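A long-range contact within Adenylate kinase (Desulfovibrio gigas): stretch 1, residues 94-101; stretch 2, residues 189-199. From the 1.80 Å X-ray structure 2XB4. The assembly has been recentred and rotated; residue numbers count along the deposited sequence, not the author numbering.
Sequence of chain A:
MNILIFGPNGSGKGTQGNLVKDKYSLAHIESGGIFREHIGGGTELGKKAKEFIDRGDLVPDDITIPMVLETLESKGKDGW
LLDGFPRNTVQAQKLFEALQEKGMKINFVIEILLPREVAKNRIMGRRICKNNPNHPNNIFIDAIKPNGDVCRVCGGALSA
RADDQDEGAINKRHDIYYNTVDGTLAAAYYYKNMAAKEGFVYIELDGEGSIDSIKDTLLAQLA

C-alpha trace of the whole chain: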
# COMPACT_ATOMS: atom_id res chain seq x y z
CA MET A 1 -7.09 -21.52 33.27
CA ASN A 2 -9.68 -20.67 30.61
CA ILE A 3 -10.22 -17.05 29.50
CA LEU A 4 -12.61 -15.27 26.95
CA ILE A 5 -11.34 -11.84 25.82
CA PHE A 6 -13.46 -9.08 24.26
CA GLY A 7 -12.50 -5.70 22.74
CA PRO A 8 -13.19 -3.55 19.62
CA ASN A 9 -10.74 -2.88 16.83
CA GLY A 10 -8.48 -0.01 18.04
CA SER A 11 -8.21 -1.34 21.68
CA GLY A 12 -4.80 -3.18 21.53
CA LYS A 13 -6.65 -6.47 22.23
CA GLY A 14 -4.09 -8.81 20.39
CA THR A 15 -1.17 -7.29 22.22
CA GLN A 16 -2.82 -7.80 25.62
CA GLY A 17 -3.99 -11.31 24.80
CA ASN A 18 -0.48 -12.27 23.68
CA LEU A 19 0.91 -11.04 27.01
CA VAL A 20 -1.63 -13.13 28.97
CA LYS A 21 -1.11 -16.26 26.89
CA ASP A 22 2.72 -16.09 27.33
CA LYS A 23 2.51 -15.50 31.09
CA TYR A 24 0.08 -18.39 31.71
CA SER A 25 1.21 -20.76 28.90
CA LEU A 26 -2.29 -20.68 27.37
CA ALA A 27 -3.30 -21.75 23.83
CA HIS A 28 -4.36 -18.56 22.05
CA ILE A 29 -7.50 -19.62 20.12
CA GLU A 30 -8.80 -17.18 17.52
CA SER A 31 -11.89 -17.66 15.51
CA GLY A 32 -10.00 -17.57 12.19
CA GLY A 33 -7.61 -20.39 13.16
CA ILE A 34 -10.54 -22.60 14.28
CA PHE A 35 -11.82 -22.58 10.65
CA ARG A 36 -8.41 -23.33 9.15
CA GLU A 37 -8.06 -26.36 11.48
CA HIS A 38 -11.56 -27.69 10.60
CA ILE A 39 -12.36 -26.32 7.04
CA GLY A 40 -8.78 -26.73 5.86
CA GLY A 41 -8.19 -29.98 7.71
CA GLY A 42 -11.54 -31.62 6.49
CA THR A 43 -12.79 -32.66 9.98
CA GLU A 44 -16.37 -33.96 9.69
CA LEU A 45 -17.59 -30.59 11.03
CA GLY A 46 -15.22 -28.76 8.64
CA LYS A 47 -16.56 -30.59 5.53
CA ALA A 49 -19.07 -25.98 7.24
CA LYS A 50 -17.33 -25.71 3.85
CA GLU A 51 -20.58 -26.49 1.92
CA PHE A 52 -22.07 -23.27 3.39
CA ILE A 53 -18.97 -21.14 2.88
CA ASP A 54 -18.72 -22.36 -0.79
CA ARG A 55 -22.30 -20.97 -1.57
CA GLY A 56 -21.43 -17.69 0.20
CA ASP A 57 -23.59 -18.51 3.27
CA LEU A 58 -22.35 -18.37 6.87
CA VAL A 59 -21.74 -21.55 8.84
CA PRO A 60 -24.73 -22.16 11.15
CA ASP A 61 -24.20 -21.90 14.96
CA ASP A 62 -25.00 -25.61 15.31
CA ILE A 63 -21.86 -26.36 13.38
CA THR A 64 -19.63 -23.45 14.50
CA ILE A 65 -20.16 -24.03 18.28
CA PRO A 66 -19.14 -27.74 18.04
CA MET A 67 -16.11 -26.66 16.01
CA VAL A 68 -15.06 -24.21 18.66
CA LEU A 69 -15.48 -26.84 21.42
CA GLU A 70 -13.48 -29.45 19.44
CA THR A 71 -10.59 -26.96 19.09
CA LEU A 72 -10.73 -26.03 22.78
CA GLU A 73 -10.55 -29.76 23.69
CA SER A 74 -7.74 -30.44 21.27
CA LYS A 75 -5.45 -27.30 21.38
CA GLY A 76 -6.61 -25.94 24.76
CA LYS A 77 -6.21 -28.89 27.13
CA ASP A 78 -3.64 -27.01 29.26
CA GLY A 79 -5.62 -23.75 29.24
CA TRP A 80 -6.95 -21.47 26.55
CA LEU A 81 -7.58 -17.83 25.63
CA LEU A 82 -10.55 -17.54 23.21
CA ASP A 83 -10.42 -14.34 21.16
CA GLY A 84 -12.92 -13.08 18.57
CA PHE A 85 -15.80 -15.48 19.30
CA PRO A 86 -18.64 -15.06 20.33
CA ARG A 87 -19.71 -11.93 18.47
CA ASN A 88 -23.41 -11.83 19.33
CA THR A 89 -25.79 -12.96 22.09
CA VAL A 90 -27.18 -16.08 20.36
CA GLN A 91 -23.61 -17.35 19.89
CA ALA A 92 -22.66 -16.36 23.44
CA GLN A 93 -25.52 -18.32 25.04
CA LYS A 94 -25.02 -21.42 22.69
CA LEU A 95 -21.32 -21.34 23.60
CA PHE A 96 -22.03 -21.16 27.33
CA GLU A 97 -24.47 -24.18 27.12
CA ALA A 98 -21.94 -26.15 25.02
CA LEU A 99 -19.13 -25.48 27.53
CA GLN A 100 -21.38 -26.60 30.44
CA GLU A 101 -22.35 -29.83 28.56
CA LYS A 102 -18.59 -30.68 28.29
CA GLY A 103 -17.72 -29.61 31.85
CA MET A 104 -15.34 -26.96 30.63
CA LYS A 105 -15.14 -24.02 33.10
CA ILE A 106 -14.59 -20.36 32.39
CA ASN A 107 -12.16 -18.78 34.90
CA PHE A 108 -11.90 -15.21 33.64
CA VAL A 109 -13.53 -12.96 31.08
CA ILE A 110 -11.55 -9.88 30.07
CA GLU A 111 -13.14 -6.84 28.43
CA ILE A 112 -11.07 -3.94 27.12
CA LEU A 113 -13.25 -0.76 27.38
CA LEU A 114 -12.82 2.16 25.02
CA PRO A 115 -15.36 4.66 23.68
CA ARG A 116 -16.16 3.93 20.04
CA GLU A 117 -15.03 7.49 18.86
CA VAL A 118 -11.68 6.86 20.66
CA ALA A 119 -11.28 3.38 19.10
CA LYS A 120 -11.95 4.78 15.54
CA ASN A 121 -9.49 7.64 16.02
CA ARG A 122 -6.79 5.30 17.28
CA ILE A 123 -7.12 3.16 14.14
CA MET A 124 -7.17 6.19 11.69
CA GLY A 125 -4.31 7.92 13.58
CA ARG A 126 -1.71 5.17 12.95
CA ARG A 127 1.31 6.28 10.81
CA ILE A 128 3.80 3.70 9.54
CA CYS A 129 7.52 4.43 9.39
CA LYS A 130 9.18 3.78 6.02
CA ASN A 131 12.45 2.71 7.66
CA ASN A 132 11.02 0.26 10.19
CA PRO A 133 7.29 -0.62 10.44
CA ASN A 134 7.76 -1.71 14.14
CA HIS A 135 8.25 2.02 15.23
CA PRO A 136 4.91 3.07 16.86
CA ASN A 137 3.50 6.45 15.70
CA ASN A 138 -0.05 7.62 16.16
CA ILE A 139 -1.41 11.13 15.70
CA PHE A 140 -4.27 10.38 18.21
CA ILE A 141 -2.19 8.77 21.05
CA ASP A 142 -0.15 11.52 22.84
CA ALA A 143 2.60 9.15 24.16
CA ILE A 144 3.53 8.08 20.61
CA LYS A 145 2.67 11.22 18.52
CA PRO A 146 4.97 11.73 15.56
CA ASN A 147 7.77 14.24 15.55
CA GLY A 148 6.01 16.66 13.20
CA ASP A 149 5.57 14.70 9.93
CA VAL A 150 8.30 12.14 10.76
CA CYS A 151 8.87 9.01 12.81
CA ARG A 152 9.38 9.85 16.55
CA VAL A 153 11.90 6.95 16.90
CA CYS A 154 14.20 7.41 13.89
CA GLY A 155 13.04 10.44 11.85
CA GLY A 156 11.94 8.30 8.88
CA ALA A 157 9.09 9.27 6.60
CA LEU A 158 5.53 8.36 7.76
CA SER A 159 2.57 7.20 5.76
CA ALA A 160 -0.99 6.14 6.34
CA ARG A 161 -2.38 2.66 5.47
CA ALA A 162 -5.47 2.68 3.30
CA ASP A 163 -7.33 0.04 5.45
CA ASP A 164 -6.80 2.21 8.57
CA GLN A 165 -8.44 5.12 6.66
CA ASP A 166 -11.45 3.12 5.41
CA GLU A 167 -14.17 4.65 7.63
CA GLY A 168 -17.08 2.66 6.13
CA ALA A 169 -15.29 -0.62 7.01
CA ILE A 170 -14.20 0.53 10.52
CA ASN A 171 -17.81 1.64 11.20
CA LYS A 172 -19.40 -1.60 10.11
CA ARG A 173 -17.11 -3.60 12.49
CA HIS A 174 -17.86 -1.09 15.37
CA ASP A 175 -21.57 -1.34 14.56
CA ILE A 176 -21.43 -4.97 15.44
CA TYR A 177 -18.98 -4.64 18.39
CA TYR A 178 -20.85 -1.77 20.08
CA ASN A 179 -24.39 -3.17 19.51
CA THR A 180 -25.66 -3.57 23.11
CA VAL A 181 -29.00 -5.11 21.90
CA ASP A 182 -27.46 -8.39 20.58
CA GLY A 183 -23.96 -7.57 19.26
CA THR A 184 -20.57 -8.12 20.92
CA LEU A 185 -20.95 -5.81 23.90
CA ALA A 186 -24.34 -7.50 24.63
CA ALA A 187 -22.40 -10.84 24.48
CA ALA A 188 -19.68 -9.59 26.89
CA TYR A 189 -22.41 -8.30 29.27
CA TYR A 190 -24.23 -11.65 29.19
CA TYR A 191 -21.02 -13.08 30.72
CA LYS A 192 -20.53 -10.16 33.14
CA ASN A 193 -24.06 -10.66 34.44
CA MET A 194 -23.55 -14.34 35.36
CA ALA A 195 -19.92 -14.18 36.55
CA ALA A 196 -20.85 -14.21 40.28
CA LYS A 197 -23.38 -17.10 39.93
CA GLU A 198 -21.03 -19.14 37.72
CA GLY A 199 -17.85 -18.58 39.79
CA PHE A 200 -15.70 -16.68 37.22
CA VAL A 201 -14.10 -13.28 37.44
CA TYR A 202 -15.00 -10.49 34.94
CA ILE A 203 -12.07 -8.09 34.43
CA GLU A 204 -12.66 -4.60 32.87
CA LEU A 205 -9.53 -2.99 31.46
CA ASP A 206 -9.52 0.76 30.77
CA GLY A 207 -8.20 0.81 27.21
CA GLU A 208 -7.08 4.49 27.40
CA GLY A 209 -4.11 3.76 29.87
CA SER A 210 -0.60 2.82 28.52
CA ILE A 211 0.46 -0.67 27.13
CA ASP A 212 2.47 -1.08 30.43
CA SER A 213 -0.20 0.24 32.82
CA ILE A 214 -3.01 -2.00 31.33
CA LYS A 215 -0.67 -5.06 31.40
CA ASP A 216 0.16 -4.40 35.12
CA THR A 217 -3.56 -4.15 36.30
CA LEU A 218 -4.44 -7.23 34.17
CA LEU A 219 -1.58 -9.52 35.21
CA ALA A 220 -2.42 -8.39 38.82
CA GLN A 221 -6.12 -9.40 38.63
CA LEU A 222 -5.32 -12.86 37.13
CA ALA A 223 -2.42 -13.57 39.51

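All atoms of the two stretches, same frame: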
# COMPACT_ATOMS: atom_id res chain seq x y z
N LYS A 94 -25.26 -20.00 23.21
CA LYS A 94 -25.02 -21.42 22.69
C LYS A 94 -23.65 -21.89 23.15
O LYS A 94 -23.47 -23.10 23.55
CB LYS A 94 -25.16 -21.50 21.16
CG LYS A 94 -26.65 -21.33 20.82
CD LYS A 94 -26.83 -21.22 19.25
CE LYS A 94 -28.27 -21.69 18.88
NZ LYS A 94 -28.56 -21.04 17.59
N LEU A 95 -22.67 -20.97 23.13
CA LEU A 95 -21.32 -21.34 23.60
C LEU A 95 -21.31 -21.70 25.11
O LEU A 95 -20.74 -22.70 25.53
CB LEU A 95 -20.30 -20.21 23.35
CG LEU A 95 -18.84 -20.37 23.89
CD1 LEU A 95 -18.14 -21.50 23.07
CD2 LEU A 95 -18.03 -19.10 23.65
N PHE A 96 -21.93 -20.85 25.92
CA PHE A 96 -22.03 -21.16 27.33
C PHE A 96 -22.68 -22.57 27.59
O PHE A 96 -22.16 -23.37 28.38
CB PHE A 96 -22.80 -20.08 28.05
CG PHE A 96 -22.91 -20.35 29.51
CD1 PHE A 96 -21.76 -20.36 30.32
CD2 PHE A 96 -24.15 -20.69 30.07
CE1 PHE A 96 -21.90 -20.69 31.72
CE2 PHE A 96 -24.25 -21.00 31.48
CZ PHE A 96 -23.10 -20.96 32.26
N GLU A 97 -23.78 -22.89 26.90
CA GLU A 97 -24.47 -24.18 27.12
C GLU A 97 -23.59 -25.34 26.65
O GLU A 97 -23.52 -26.39 27.30
CB GLU A 97 -25.78 -24.16 26.36
CG GLU A 97 -26.73 -23.14 26.98
CD GLU A 97 -27.95 -22.76 26.12
OE1 GLU A 97 -28.05 -23.15 24.92
OE2 GLU A 97 -28.80 -22.01 26.66
N ALA A 98 -22.83 -25.10 25.57
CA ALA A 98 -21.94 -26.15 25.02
C ALA A 98 -20.75 -26.41 25.97
O ALA A 98 -20.29 -27.58 26.15
CB ALA A 98 -21.46 -25.77 23.59
N LEU A 99 -20.19 -25.35 26.54
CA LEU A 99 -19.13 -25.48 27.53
C LEU A 99 -19.63 -26.22 28.81
O LEU A 99 -18.98 -27.11 29.31
CB LEU A 99 -18.60 -24.09 27.91
CG LEU A 99 -17.74 -23.30 26.87
CD1 LEU A 99 -17.59 -21.92 27.46
CD2 LEU A 99 -16.31 -23.96 26.65
N GLN A 100 -20.81 -25.86 29.30
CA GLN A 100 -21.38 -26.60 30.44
C GLN A 100 -21.58 -28.10 30.13
O GLN A 100 -21.27 -28.97 30.98
CB GLN A 100 -22.71 -26.00 30.82
CG GLN A 100 -22.63 -24.62 31.46
CD GLN A 100 -23.61 -24.55 32.62
OE1 GLN A 100 -24.82 -24.58 32.41
NE2 GLN A 100 -23.08 -24.50 33.87
N GLU A 101 -22.09 -28.42 28.95
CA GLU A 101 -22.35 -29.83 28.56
C GLU A 101 -21.01 -30.63 28.56
O GLU A 101 -21.01 -31.83 28.75
CB GLU A 101 -23.11 -29.96 27.18
N TYR A 189 -21.56 -8.56 28.11
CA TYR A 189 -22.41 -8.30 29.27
C TYR A 189 -23.23 -9.52 29.74
O TYR A 189 -23.54 -9.61 30.91
CB TYR A 189 -23.36 -7.09 29.05
CG TYR A 189 -22.69 -5.79 28.70
CD1 TYR A 189 -21.31 -5.57 28.99
CD2 TYR A 189 -23.44 -4.74 28.15
CE1 TYR A 189 -20.70 -4.34 28.62
CE2 TYR A 189 -22.86 -3.50 27.85
CZ TYR A 189 -21.52 -3.29 28.08
OH TYR A 189 -20.96 -2.06 27.71
N TYR A 190 -23.61 -10.40 28.83
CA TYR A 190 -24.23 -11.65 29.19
C TYR A 190 -23.27 -12.44 30.11
O TYR A 190 -23.71 -13.00 31.16
CB TYR A 190 -24.56 -12.38 27.91
CG TYR A 190 -24.84 -13.83 28.07
CD1 TYR A 190 -26.11 -14.29 28.55
CD2 TYR A 190 -23.90 -14.78 27.67
CE1 TYR A 190 -26.35 -15.64 28.64
CE2 TYR A 190 -24.18 -16.20 27.80
CZ TYR A 190 -25.37 -16.57 28.27
OH TYR A 190 -25.70 -17.89 28.39
N TYR A 191 -21.97 -12.41 29.81
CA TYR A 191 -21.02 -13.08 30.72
C TYR A 191 -20.85 -12.27 32.03
O TYR A 191 -20.88 -12.88 33.09
CB TYR A 191 -19.65 -13.40 30.07
CG TYR A 191 -19.82 -14.46 28.97
CD1 TYR A 191 -19.95 -15.82 29.29
CD2 TYR A 191 -19.81 -14.11 27.60
CE1 TYR A 191 -20.20 -16.79 28.27
CE2 TYR A 191 -20.02 -15.05 26.62
CZ TYR A 191 -20.26 -16.35 26.95
OH TYR A 191 -20.39 -17.23 25.94
N LYS A 192 -20.64 -10.96 31.95
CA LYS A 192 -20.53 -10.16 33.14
C LYS A 192 -21.64 -10.48 34.16
O LYS A 192 -21.41 -10.57 35.38
CB LYS A 192 -20.56 -8.68 32.79
CG LYS A 192 -20.21 -7.68 33.88
CD LYS A 192 -20.24 -6.18 33.30
CE LYS A 192 -20.15 -5.28 34.55
NZ LYS A 192 -19.93 -3.80 34.33
N ASN A 193 -22.86 -10.51 33.63
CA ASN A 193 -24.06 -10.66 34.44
C ASN A 193 -24.22 -12.02 35.10
O ASN A 193 -25.07 -12.14 35.96
CB ASN A 193 -25.29 -10.23 33.65
CG ASN A 193 -25.33 -8.69 33.52
OD1 ASN A 193 -24.85 -7.99 34.40
ND2 ASN A 193 -25.85 -8.18 32.43
N MET A 194 -23.44 -13.03 34.72
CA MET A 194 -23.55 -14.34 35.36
C MET A 194 -22.24 -14.71 36.06
O MET A 194 -22.11 -15.81 36.63
CB MET A 194 -23.91 -15.43 34.32
CG MET A 194 -22.74 -15.70 33.36
SD MET A 194 -22.90 -17.21 32.27
CE MET A 194 -24.50 -16.76 31.67
N ALA A 195 -21.22 -13.85 35.94
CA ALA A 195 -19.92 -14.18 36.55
C ALA A 195 -20.06 -14.65 38.03
O ALA A 195 -19.50 -15.69 38.41
CB ALA A 195 -18.94 -12.94 36.47
N ALA A 196 -20.79 -13.89 38.86
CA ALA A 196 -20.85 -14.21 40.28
C ALA A 196 -21.54 -15.59 40.51
O ALA A 196 -21.03 -16.43 41.33
CB ALA A 196 -21.57 -13.11 41.05
N LYS A 197 -22.66 -15.82 39.82
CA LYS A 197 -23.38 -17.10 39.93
C LYS A 197 -22.53 -18.25 39.41
O LYS A 197 -22.56 -19.33 39.97
CB LYS A 197 -24.75 -17.06 39.18
CG LYS A 197 -25.32 -18.47 38.96
CD LYS A 197 -26.79 -18.68 39.41
CE LYS A 197 -27.77 -18.33 38.27
NZ LYS A 197 -27.81 -19.36 37.16
N GLU A 198 -21.75 -18.03 38.35
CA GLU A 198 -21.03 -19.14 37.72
C GLU A 198 -19.58 -19.29 38.19
O GLU A 198 -18.87 -20.22 37.78
CB GLU A 198 -21.06 -19.02 36.16
CG GLU A 198 -22.51 -19.07 35.59
CD GLU A 198 -23.25 -20.40 35.86
OE1 GLU A 198 -22.58 -21.45 35.94
OE2 GLU A 198 -24.49 -20.43 35.88
N GLY A 199 -19.14 -18.41 39.09
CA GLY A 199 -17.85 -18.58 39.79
C GLY A 199 -16.69 -18.21 38.87
O GLY A 199 -15.61 -18.80 38.96

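F96 takes part in four of the six residue pairs that meet between these two stretches, and its ring meets a sulfur, a carboxylate and a tyrosine hydroxyl, with no hydrogen bond crossing between the stretches. The contact illustrates a general principle: segments far apart in sequence, here by at least 94 residues between any touching pair, can be joined by one side chain that meets chemically different partners over a face and at its edge.

The backbones themselves keep their distance. Residues 94-101 lie within a helix that begins earlier in the chain, held by regular bonds such as Q100 N to F96 O at 3.0 Å. The second stretch is less uniform: Y189-K192 are helical, continuing a helix begun earlier, and a short helix at 195-198 ends before G199, whose positive phi is a conformation that favours glycine. The nearest CA atoms are those of F96 and Y191, 8.8 Å apart, and CA of Q100 lies 10.4 Å from CA of E198. Such spacing leaves side chains to fill the gap.

F96 points toward the second stretch with chi1 in the t rotamer, and M194 covers one face of its ring. The sulfur SD of M194 sits 3.7 Å from the centroid of the F96 ring and 14° off the normal, so the polarizable thioether rests almost squarely on the pi cloud. The methyl CE of M194 follows at 4.3 Å from the same centroid, adding a CH-pi contact. The bent M194 side chain, p at chi1 and p again at chi3, lays both atoms over the ring.

At the ring edge the chemistry changes. CD of E198 approaches CZ of F96 to 3.6 Å, close to the ring plane, where the ring's hydrogens carry a slight positive charge that suits a carboxylate. E198 also lies beside Q100, with OE1 of E198 3.7 Å from NE2 of Q100, a polar proximity too long to count as a hydrogen bond. Within its own stretch, E198 forms a long salt bridge, OE2 to NZ of K197 at 3.7 Å.

Two tyrosines also pack here. Y190 brings its OH to 3.6 Å from CD2 of F96, while CB of F96 packs at the edge of the Y190 ring, 4.1 Å from CE2 of Y190. The CA-to-CB bond of Y191 points sideways to the first stretch, but the end of its side chain comes nearer: CE1 of Y191 lies 4.2 Å from CB of F96, and OH of Y191 reaches 3.8 Å from CD2 of L95. Together the two stretches bury 288 Å², summed over both sides, of which F96 contributes 101 Å².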